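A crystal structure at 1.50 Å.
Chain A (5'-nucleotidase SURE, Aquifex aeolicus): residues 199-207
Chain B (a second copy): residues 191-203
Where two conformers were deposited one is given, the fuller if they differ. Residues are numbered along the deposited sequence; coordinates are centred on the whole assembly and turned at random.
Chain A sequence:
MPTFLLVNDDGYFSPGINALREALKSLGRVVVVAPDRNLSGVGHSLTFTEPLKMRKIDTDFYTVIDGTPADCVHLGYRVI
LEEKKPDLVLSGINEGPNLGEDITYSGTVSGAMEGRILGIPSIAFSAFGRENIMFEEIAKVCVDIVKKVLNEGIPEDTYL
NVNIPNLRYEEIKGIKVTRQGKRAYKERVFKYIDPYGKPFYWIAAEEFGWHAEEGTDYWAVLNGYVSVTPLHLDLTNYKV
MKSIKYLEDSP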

ATOM      1  N   PRO A 199      21.663   6.943 -10.548  1.00 23.57           N
ATOM      2  CA  PRO A 199      20.708   7.822 -11.212  1.00 22.45           C
ATOM      3  C   PRO A 199      19.271   7.648 -10.788  1.00 21.02           C
ATOM      4  O   PRO A 199      18.814   6.540 -10.462  1.00 21.66           O
ATOM      5  N   PHE A 200      18.546   8.756 -10.843  1.00 18.87           N
ATOM      6  CA  PHE A 200      17.084   8.694 -10.713  1.00 17.67           C
ATOM      7  C   PHE A 200      16.465   9.780 -11.580  1.00 16.97           C
ATOM      8  O   PHE A 200      17.157  10.690 -12.059  1.00 18.49           O
ATOM      9  N   TYR A 201      15.171   9.645 -11.840  1.00 16.16           N
ATOM     10  CA  TYR A 201      14.537  10.378 -12.928  1.00 16.97           C
ATOM     11  C   TYR A 201      13.226  10.959 -12.445  1.00 17.06           C
ATOM     12  O   TYR A 201      12.594  10.400 -11.562  1.00 19.26           O
ATOM     13  N   TRP A 202      12.811  12.058 -13.032  1.00 16.32           N
ATOM     14  CA  TRP A 202      11.512  12.629 -12.709  1.00 16.70           C
ATOM     15  C   TRP A 202      10.833  12.935 -14.048  1.00 17.78           C
ATOM     16  O   TRP A 202      11.354  13.697 -14.844  1.00 18.64           O
ATOM     17  N   ILE A 203       9.692  12.295 -14.280  1.00 19.09           N
ATOM     18  CA  ILE A 203       8.885  12.533 -15.462  1.00 19.89           C
ATOM     19  C   ILE A 203       8.029  13.772 -15.217  1.00 20.67           C
ATOM     20  O   ILE A 203       7.175  13.794 -14.298  1.00 21.89           O
ATOM     21  N   ALA A 204       8.306  14.817 -15.988  1.00 22.89           N
ATOM     22  CA  ALA A 204       7.597  16.089 -15.834  1.00 23.66           C
ATOM     23  C   ALA A 204       6.599  16.311 -16.950  1.00 24.56           C
ATOM     24  O   ALA A 204       6.874  15.966 -18.108  1.00 24.84           O
ATOM     25  N   ALA A 205       5.471  16.923 -16.592  1.00 26.10           N
ATOM     26  CA  ALA A 205       4.466  17.383 -17.546  1.00 26.92           C
ATOM     27  C   ALA A 205       4.650  18.913 -17.732  1.00 28.29           C
ATOM     28  O   ALA A 205       4.586  19.664 -16.755  1.00 30.15           O
ATOM     29  N   GLU A 206       4.912  19.335 -18.971  1.00 28.79           N
ATOM     30  CA  GLU A 206       5.235  20.723 -19.329  0.50 29.24           C
ATOM     31  C   GLU A 206       4.172  21.277 -20.270  1.00 29.70           C
ATOM     32  O   GLU A 206       3.507  20.517 -20.963  1.00 28.56           O
ATOM     33  N   GLU A 207       4.038  22.605 -20.323  1.00 30.95           N
ATOM     34  CA  GLU A 207       3.153  23.250 -21.294  1.00 32.16           C
ATOM     35  C   GLU A 207       1.723  22.679 -21.317  1.00 32.25           C
ATOM     36  O   GLU A 207       1.177  22.409 -22.391  1.00 30.67           O
TER
ATOM     37  N   LYS B 191      19.727  18.052  -0.575  1.00 21.44           N
ATOM     38  CA  LYS B 191      18.628  18.832  -1.105  1.00 20.68           C
ATOM     39  C   LYS B 191      18.713  18.847  -2.635  1.00 20.38           C
ATOM     40  O   LYS B 191      19.809  19.026  -3.222  1.00 21.03           O
ATOM     41  N   TYR B 192      17.543  18.728  -3.242  1.00 19.11           N
ATOM     42  CA  TYR B 192      17.358  18.784  -4.690  1.00 19.40           C
ATOM     43  C   TYR B 192      16.229  19.738  -5.010  1.00 19.27           C
ATOM     44  O   TYR B 192      15.418  20.073  -4.117  1.00 19.99           O
ATOM     45  N   ILE B 193      16.138  20.149  -6.284  1.00 19.49           N
ATOM     46  CA  ILE B 193      14.968  20.893  -6.772  1.00 20.29           C
ATOM     47  C   ILE B 193      14.229  20.123  -7.868  1.00 20.27           C
ATOM     48  O   ILE B 193      14.860  19.636  -8.808  1.00 19.61           O
ATOM     49  N   ASP B 194      12.917  19.939  -7.709  1.00 20.55           N
ATOM     50  CA  ASP B 194      12.143  19.149  -8.663  1.00 20.64           C
ATOM     51  C   ASP B 194      11.915  19.943  -9.974  1.00 21.16           C
ATOM     52  O   ASP B 194      12.262  21.120 -10.064  1.00 20.79           O
ATOM     53  N   PRO B 195      11.367  19.288 -11.010  1.00 22.25           N
ATOM     54  CA  PRO B 195      11.144  19.947 -12.304  1.00 23.33           C
ATOM     55  C   PRO B 195      10.250  21.173 -12.310  1.00 24.50           C
ATOM     56  O   PRO B 195      10.270  21.932 -13.311  1.00 25.01           O
ATOM     57  N   TYR B 196       9.487  21.351 -11.225  1.00 24.97           N
ATOM     58  CA  TYR B 196       8.538  22.467 -11.047  1.00 26.12           C
ATOM     59  C   TYR B 196       9.096  23.532 -10.085  1.00 26.46           C
ATOM     60  O   TYR B 196       8.370  24.449  -9.702  1.00 28.19           O
ATOM     61  N   GLY B 197      10.366  23.402  -9.684  1.00 25.91           N
ATOM     62  CA  GLY B 197      11.035  24.378  -8.804  1.00 25.96           C
ATOM     63  C   GLY B 197      10.875  24.217  -7.302  1.00 26.35           C
ATOM     64  O   GLY B 197      11.278  25.118  -6.530  1.00 27.75           O
ATOM     65  N   LYS B 198      10.321  23.076  -6.873  1.00 25.40           N
ATOM     66  CA  LYS B 198      10.031  22.842  -5.464  1.00 25.49           C
ATOM     67  C   LYS B 198      11.048  21.854  -4.855  1.00 24.24           C
ATOM     68  O   LYS B 198      11.503  20.923  -5.538  1.00 23.09           O
ATOM     69  N   PRO B 199      11.391  22.051  -3.572  1.00 23.57           N
ATOM     70  CA  PRO B 199      12.449  21.262  -2.952  1.00 22.45           C
ATOM     71  C   PRO B 199      12.071  19.843  -2.601  1.00 21.02           C
ATOM     72  O   PRO B 199      10.922  19.543  -2.240  1.00 21.66           O
ATOM     73  N   PHE B 200      13.073  18.978  -2.664  1.00 18.87           N
ATOM     74  CA  PHE B 200      12.924  17.628  -2.106  1.00 17.67           C
ATOM     75  C   PHE B 200      14.265  17.174  -1.547  1.00 16.97           C
ATOM     76  O   PHE B 200      15.309  17.788  -1.810  1.00 18.49           O
ATOM     77  N   TYR B 201      14.226  16.140  -0.718  1.00 16.16           N
ATOM     78  CA  TYR B 201      15.345  15.833   0.163  1.00 16.97           C
ATOM     79  C   TYR B 201      15.623  14.347   0.121  1.00 17.06           C
ATOM     80  O   TYR B 201      14.718  13.557  -0.105  1.00 19.26           O
ATOM     81  N   TRP B 202      16.858  13.966   0.358  1.00 16.32           N
ATOM     82  CA  TRP B 202      17.198  12.553   0.445  1.00 16.70           C
ATOM     83  C   TRP B 202      18.041  12.392   1.713  1.00 17.78           C
ATOM     84  O   TRP B 202      19.088  13.005   1.840  1.00 18.64           O
ATOM     85  N   ILE B 203      17.540  11.591   2.647  1.00 19.09           N
ATOM     86  CA  ILE B 203      18.252  11.269   3.870  1.00 19.89           C
ATOM     87  C   ILE B 203      19.236  10.144   3.570  1.00 20.67           C
ATOM     88  O   ILE B 203      18.833   9.019   3.187  1.00 21.89           O
TER

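The most unusual feature of this contact is that the same residues of the two copies meet each other: F200(A) CE1 lies 3.7 Å from F200(B) CE1, and each phenylalanine receives the tryptophan of the other chain. W202(A) CZ3 is 3.6 Å from F200(B) CE2, and W202(B) CZ3 is 3.6 Å from F200(A) CE2. For W202(A) with F200(B), and for W202(B) with F200(A), the tryptophan edge is directed at the phenylalanine face, with centroids of the six-membered ring and the phenyl ring 5.0 Å apart and planes at 66°. The rotamers match across the copies: chi1 is p (67°) for F200(A) and F200(B), t (-159°) for W202(A) and W202(B).

From F200(A) to A204(A), every second side chain points toward chain B: F200(A), W202(A) and A204(A) do so, whereas I203(A) points away and Y201(A) is out of reach. F200(A) also turns its edge to the face of Y192(B) (chi1 m), F200(A) CZ to Y192(B) CE1 4.0 Å, with planes at 82°.

W202(A) rests against the type I turn D194(B)-G197(B). D194(B) CB sits 3.6 Å from the centroid of the W202(A) six-membered ring, 22° off the normal, and P195(B) CD 3.7 Å from that of the W202(A) five-membered ring, 19° off; both are CH-pi contacts. D194(B) has chi1 p; while its CB packs on the indole, its OD1 accepts hydrogen bonds from Y196(B) N at 2.8 Å, inside the turn, and from K198(B) N at 3.0 Å, just after it.

Beyond the tryptophan, A204(A) CB packs on P195(B) CB at 3.6 Å. Y196(B), chi1 m, leaves its backbone sideways, yet its end reaches the strand, where A205(A) N donates to Y196(B) OH at 3.1 Å and 160°. This is the only hydrogen bond between the stretches; the indole NE1 of W202(A) is satisfied elsewhere in the structure.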

ATOM      1  CB  PRO A 199      20.872   7.485 -12.700  1.00 23.62           C
ATOM      2  CG  PRO A 199      21.277   6.054 -12.698  1.00 24.39           C
ATOM      3  CD  PRO A 199      22.106   5.847 -11.448  1.00 24.79           C
ATOM      4  CB  PHE A 200      16.602   8.730  -9.261  1.00 17.21           C
ATOM      5  CG  PHE A 200      16.842  10.040  -8.537  1.00 17.12           C
ATOM      6  CD1 PHE A 200      15.792  10.921  -8.321  1.00 16.93           C
ATOM      7  CD2 PHE A 200      18.076  10.365  -7.987  1.00 15.67           C
ATOM      8  CE1 PHE A 200      15.977  12.116  -7.625  1.00 18.24           C
ATOM      9  CE2 PHE A 200      18.254  11.567  -7.275  1.00 16.18           C
ATOM     10  CZ  PHE A 200      17.203  12.414  -7.077  1.00 15.70           C
ATOM     11  CB  TYR A 201      14.282   9.448 -14.138  1.00 17.87           C
ATOM     12  CG  TYR A 201      15.578   8.871 -14.649  1.00 17.28           C
ATOM     13  CD1 TYR A 201      16.339   9.565 -15.599  1.00 19.10           C
ATOM     14  CD2 TYR A 201      16.087   7.684 -14.122  1.00 17.36           C
ATOM     15  CE1 TYR A 201      17.561   9.083 -16.021  1.00 19.03           C
ATOM     16  CE2 TYR A 201      17.324   7.171 -14.562  1.00 18.08           C
ATOM     17  CZ  TYR A 201      18.048   7.896 -15.496  1.00 17.71           C
ATOM     18  OH  TYR A 201      19.265   7.366 -15.940  1.00 20.95           O
ATOM     19  CB  TRP A 202      11.674  13.915 -11.872  1.00 17.36           C
ATOM     20  CG  TRP A 202      10.438  14.277 -11.085  1.00 17.81           C
ATOM     21  CD1 TRP A 202       9.156  14.301 -11.534  1.00 20.85           C
ATOM     22  CD2 TRP A 202      10.397  14.645  -9.714  1.00 17.88           C
ATOM     23  NE1 TRP A 202       8.299  14.653 -10.519  1.00 20.92           N
ATOM     24  CE2 TRP A 202       9.035  14.891  -9.385  1.00 18.68           C
ATOM     25  CE3 TRP A 202      11.362  14.806  -8.732  1.00 18.74           C
ATOM     26  CZ2 TRP A 202       8.622  15.264  -8.082  1.00 17.91           C
ATOM     27  CZ3 TRP A 202      10.949  15.212  -7.451  1.00 19.83           C
ATOM     28  CH2 TRP A 202       9.596  15.416  -7.142  1.00 19.50           C
ATOM     29  CB  ILE A 203       7.976  11.341 -15.800  1.00 20.67           C
ATOM     30  CG1 ILE A 203       8.786  10.033 -15.870  1.00 19.36           C
ATOM     31  CG2 ILE A 203       7.243  11.613 -17.098  1.00 21.74           C
ATOM     32  CD1 ILE A 203       7.916   8.760 -16.085  1.00 19.12           C
ATOM     33  CB  ALA A 204       8.578  17.264 -15.794  1.00 23.99           C
ATOM     34  CB  ALA A 205       3.067  17.074 -17.037  1.00 27.51           C
ATOM     35  CB  GLU A 206       6.578  20.778 -20.071  0.50 29.28           C
ATOM     36  CG  GLU A 206       7.799  20.175 -19.337  0.50 28.92           C
ATOM     37  CD  GLU A 206       8.255  20.989 -18.130  0.50 28.48           C
ATOM     38  OE1 GLU A 206       7.756  22.118 -17.927  0.50 28.86           O
ATOM     39  OE2 GLU A 206       9.124  20.492 -17.376  0.50 27.69           O
ATOM     40  CB  GLU A 207       3.769  23.149 -22.694  1.00 32.83           C
ATOM     41  CG  GLU A 207       5.217  23.666 -22.778  1.00 36.34           C
ATOM     42  CD  GLU A 207       5.823  23.539 -24.170  1.00 40.96           C
ATOM     43  OE1 GLU A 207       5.079  23.246 -25.137  1.00 44.69           O
ATOM     44  OE2 GLU A 207       7.057  23.735 -24.306  1.00 44.49           O
TER
ATOM     45  CB  LYS B 191      18.687  20.293  -0.614  1.00 20.43           C
ATOM     46  CG  LYS B 191      17.478  21.116  -0.990  1.00 22.52           C
ATOM     47  CD  LYS B 191      17.513  22.499  -0.357  1.00 25.67           C
ATOM     48  CE  LYS B 191      16.314  23.330  -0.751  1.00 28.23           C
ATOM     49  NZ  LYS B 191      16.450  24.742  -0.204  1.00 31.58           N
ATOM     50  CB  TYR B 192      17.003  17.406  -5.214  1.00 19.15           C
ATOM     51  CG  TYR B 192      18.058  16.346  -5.012  1.00 17.68           C
ATOM     52  CD1 TYR B 192      18.980  16.049  -5.994  1.00 17.28           C
ATOM     53  CD2 TYR B 192      18.095  15.599  -3.848  1.00 19.06           C
ATOM     54  CE1 TYR B 192      19.917  15.033  -5.809  1.00 18.36           C
ATOM     55  CE2 TYR B 192      19.031  14.605  -3.657  1.00 19.30           C
ATOM     56  CZ  TYR B 192      19.934  14.317  -4.649  1.00 19.48           C
ATOM     57  OH  TYR B 192      20.841  13.313  -4.460  1.00 21.98           O
ATOM     58  CB  ILE B 193      15.373  22.303  -7.258  1.00 21.35           C
ATOM     59  CG1 ILE B 193      16.107  23.050  -6.143  1.00 23.13           C
ATOM     60  CG2 ILE B 193      14.153  23.061  -7.751  1.00 21.88           C
ATOM     61  CD1 ILE B 193      15.204  23.468  -4.994  1.00 26.72           C
ATOM     62  CB  ASP B 194      10.851  18.569  -8.024  1.00 21.08           C
ATOM     63  CG  ASP B 194       9.724  19.600  -7.850  1.00 22.30           C
ATOM     64  OD1 ASP B 194       9.711  20.651  -8.541  1.00 24.26           O
ATOM     65  OD2 ASP B 194       8.807  19.334  -7.026  1.00 24.64           O
ATOM     66  CB  PRO B 195      10.493  18.832 -13.131  1.00 23.82           C
ATOM     67  CG  PRO B 195      10.993  17.583 -12.505  1.00 23.55           C
ATOM     68  CD  PRO B 195      11.011  17.852 -11.073  1.00 22.86           C
ATOM     69  CB  TYR B 196       7.198  21.910 -10.553  1.00 26.66           C
ATOM     70  CG  TYR B 196       6.763  20.679 -11.321  1.00 28.10           C
ATOM     71  CD1 TYR B 196       6.389  20.769 -12.661  1.00 29.43           C
ATOM     72  CD2 TYR B 196       6.761  19.415 -10.727  1.00 26.79           C
ATOM     73  CE1 TYR B 196       6.024  19.613 -13.394  1.00 29.78           C
ATOM     74  CE2 TYR B 196       6.380  18.254 -11.453  1.00 28.83           C
ATOM     75  CZ  TYR B 196       6.017  18.368 -12.783  1.00 28.74           C
ATOM     76  OH  TYR B 196       5.646  17.212 -13.492  1.00 30.22           O
ATOM     77  CB  LYS B 198       8.612  22.297  -5.284  1.00 26.12           C
ATOM     78  CG  LYS B 198       7.486  23.100  -5.898  1.00 30.34           C
ATOM     79  CD  LYS B 198       7.183  24.312  -5.054  1.00 35.59           C
ATOM     80  CE  LYS B 198       6.304  25.322  -5.817  1.00 39.01           C
ATOM     81  NZ  LYS B 198       6.662  26.749  -5.448  1.00 41.26           N
ATOM     82  CB  PRO B 199      12.801  22.051  -1.684  1.00 23.62           C
ATOM     83  CG  PRO B 199      11.524  22.717  -1.314  1.00 24.39           C
ATOM     84  CD  PRO B 199      10.811  23.026  -2.614  1.00 24.79           C
ATOM     85  CB  PHE B 200      12.310  16.629  -3.090  1.00 17.21           C
ATOM     86  CG  PHE B 200      13.176  16.290  -4.287  1.00 17.12           C
ATOM     87  CD1 PHE B 200      13.847  15.077  -4.340  1.00 16.93           C
ATOM     88  CD2 PHE B 200      13.258  17.119  -5.398  1.00 15.67           C
ATOM     89  CE1 PHE B 200      14.621  14.723  -5.446  1.00 18.24           C
ATOM     90  CE2 PHE B 200      14.031  16.751  -6.516  1.00 16.18           C
ATOM     91  CZ  PHE B 200      14.679  15.551  -6.542  1.00 15.70           C
ATOM     92  CB  TYR B 201      15.033  16.265   1.615  1.00 17.87           C
ATOM     93  CG  TYR B 201      14.770  17.748   1.685  1.00 17.28           C
ATOM     94  CD1 TYR B 201      15.828  18.650   1.858  1.00 19.10           C
ATOM     95  CD2 TYR B 201      13.484  18.254   1.490  1.00 17.36           C
ATOM     96  CE1 TYR B 201      15.609  20.013   1.851  1.00 19.03           C
ATOM     97  CE2 TYR B 201      13.246  19.644   1.503  1.00 18.08           C
ATOM     98  CZ  TYR B 201      14.325  20.500   1.667  1.00 17.71           C
ATOM     99  OH  TYR B 201      14.072  21.876   1.699  1.00 20.95           O
ATOM    100  CB  TRP B 202      17.991  12.106  -0.800  1.00 17.36           C
ATOM    101  CG  TRP B 202      17.941  10.615  -1.038  1.00 17.81           C
ATOM    102  CD1 TRP B 202      18.128   9.631  -0.121  1.00 20.85           C
ATOM    103  CD2 TRP B 202      17.671   9.975  -2.276  1.00 17.88           C
ATOM    104  NE1 TRP B 202      17.979   8.396  -0.706  1.00 20.92           N
ATOM    105  CE2 TRP B 202      17.714   8.572  -2.043  1.00 18.68           C
ATOM    106  CE3 TRP B 202      17.409  10.431  -3.558  1.00 18.74           C
ATOM    107  CZ2 TRP B 202      17.469   7.622  -3.064  1.00 17.91           C
ATOM    108  CZ3 TRP B 202      17.204   9.482  -4.575  1.00 19.83           C
ATOM    109  CH2 TRP B 202      17.218   8.104  -4.313  1.00 19.50           C
ATOM    110  CB  ILE B 203      17.305  10.835   5.000  1.00 20.67           C
ATOM    111  CG1 ILE B 203      16.181  11.867   5.205  1.00 19.36           C
ATOM    112  CG2 ILE B 203      18.100  10.616   6.272  1.00 21.74           C
ATOM    113  CD1 ILE B 203      15.109  11.436   6.249  1.00 19.12           C
TER